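Local coordinates for LRR receptor-like serine/threonine-protein kinase RGI3 (Arabidopsis thaliana, PDB 5HZ0), which acts as a cell-surface receptor for RGF peptide hormones, which maintain the root stem cell niche, and pairs with SERK co-receptors once the peptide is bound, at residues 244-247 and 248-252. The protein carries 5 engineered substitutions. Residues are numbered along the deposited sequence; the frame is centred on the assembly and turned at random.
Sequences GKIP and TELGN
At Pro247 the extended backbone of 244-247 gives way to the 3-10 turns of Thr248 to Gly251, in the leucine-rich-repeat solenoid of the predicted extracellular region. Gly-Lys-Ile-Pro is the end of the LxGxIP consensus of plant-specific leucine-rich repeats; here it lies in the loop between strands 234-236 and 258-260. Pro247 O accepts a weak hydrogen bond from Leu250 N (3.4 Å, N-H...O angle 161°), which opens the turn; Gly251 N to Thr248 O (3.0 Å) and Asn252 N to Glu249 O (2.9 Å) continue the same spacing. Proline suits the place just before such a turn, since its ring restricts phi and its missing N-H is not needed there. Gly244 has a positive phi, readily adopted by glycine, and pairs by backbone hydrogen bonding with Thr267 in the following repeat.

Ile246 and Leu250 face the repeat interior, where Leu250 also touches Ile226 and Phe261; their branched apolar side chains cross at about a right angle. Ile246 holds CG2 anti to the backbone N, which brings that methyl to 4.1 Å from CD1 of Leu250. Pro247 packs on Ile222 of the preceding repeat. Thr248 is exposed and Glu249 partly so, the latter touching Thr224, while Thr248 O hydrogen-bonds to Ser273 OG. Glu249 bends at chi2 (70°), folding its carboxylate back so that OE1 lies 4.0 Å from CB of Pro247.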
loop_
_atom_site.group_PDB
_atom_site.type_symbol
_atom_site.label_atom_id
_atom_site.label_comp_id
_atom_site.label_asym_id
_atom_site.label_seq_id
_atom_site.Cartn_x
_atom_site.Cartn_y
_atom_site.Cartn_z
ATOM N N GLY A 244 9.856 -13.004 -19.744
ATOM C CA GLY A 244 10.840 -14.065 -19.689
ATOM C C GLY A 244 11.213 -14.510 -18.284
ATOM O O GLY A 244 10.638 -14.054 -17.293
ATOM N N LYS A 245 12.188 -15.409 -18.212
ATOM C CA LYS A 245 12.655 -15.983 -16.951
ATOM C C LYS A 245 13.718 -15.165 -16.184
ATOM O O LYS A 245 14.488 -14.411 -16.770
ATOM C CB LYS A 245 13.083 -17.450 -17.141
ATOM C CG LYS A 245 13.927 -17.744 -18.369
ATOM C CD LYS A 245 13.931 -19.250 -18.688
ATOM C CE LYS A 245 12.505 -19.799 -18.863
ATOM N NZ LYS A 245 12.439 -21.133 -19.540
ATOM N N ILE A 246 13.713 -15.295 -14.861
ATOM C CA ILE A 246 14.759 -14.718 -14.018
ATOM C C ILE A 246 16.093 -15.374 -14.351
ATOM O O ILE A 246 16.203 -16.595 -14.343
ATOM C CB ILE A 246 14.431 -14.922 -12.522
ATOM C CG1 ILE A 246 13.082 -14.279 -12.194
ATOM C CG2 ILE A 246 15.515 -14.340 -11.642
ATOM C CD1 ILE A 246 12.534 -14.679 -10.867
ATOM N N PRO A 247 17.104 -14.570 -14.697
ATOM C CA PRO A 247 18.406 -15.175 -14.999
ATOM C C PRO A 247 18.949 -15.976 -13.815
ATOM O O PRO A 247 18.970 -15.516 -12.676
ATOM C CB PRO A 247 19.307 -13.968 -15.270
ATOM C CG PRO A 247 18.393 -12.883 -15.666
ATOM C CD PRO A 247 17.090 -13.117 -14.937
ATOM N N THR A 248 19.356 -17.198 -14.109
ATOM C CA THR A 248 20.019 -18.065 -13.160
ATOM C C THR A 248 21.298 -17.408 -12.638
ATOM O O THR A 248 21.654 -17.509 -11.454
ATOM C CB THR A 248 20.367 -19.385 -13.871
ATOM O OG1 THR A 248 19.312 -20.325 -13.645
ATOM C CG2 THR A 248 21.674 -19.956 -13.379
ATOM N N GLU A 249 21.967 -16.706 -13.542
ATOM C CA GLU A 249 23.267 -16.135 -13.275
ATOM C C GLU A 249 23.284 -15.150 -12.108
ATOM O O GLU A 249 24.354 -14.842 -11.595
ATOM C CB GLU A 249 23.798 -15.465 -14.540
ATOM C CG GLU A 249 24.277 -16.452 -15.593
ATOM C CD GLU A 249 23.155 -17.212 -16.233
ATOM O OE1 GLU A 249 22.010 -16.705 -16.210
ATOM O OE2 GLU A 249 23.412 -18.308 -16.766
ATOM N N LEU A 250 22.115 -14.654 -11.699
ATOM C CA LEU A 250 22.031 -13.773 -10.535
ATOM C C LEU A 250 22.571 -14.450 -9.263
ATOM O O LEU A 250 23.048 -13.773 -8.356
ATOM C CB LEU A 250 20.600 -13.284 -10.298
ATOM C CG LEU A 250 20.121 -12.163 -11.208
ATOM C CD1 LEU A 250 18.656 -11.857 -10.941
ATOM C CD2 LEU A 250 20.969 -10.922 -11.033
ATOM N N GLY A 251 22.521 -15.780 -9.215
ATOM C CA GLY A 251 23.110 -16.516 -8.116
ATOM C C GLY A 251 24.619 -16.339 -7.984
ATOM O O GLY A 251 25.215 -16.770 -7.000
ATOM N N ASN A 252 25.223 -15.711 -8.987
ATOM C CA ASN A 252 26.666 -15.436 -9.061
ATOM C C ASN A 252 27.091 -14.056 -8.542
ATOM O O ASN A 252 28.204 -13.607 -8.803
ATOM C CB ASN A 252 27.200 -15.653 -10.481
ATOM C CG ASN A 252 26.813 -16.996 -11.036
ATOM O OD1 ASN A 252 26.582 -17.941 -10.277
ATOM N ND2 ASN A 252 26.712 -17.089 -12.365
#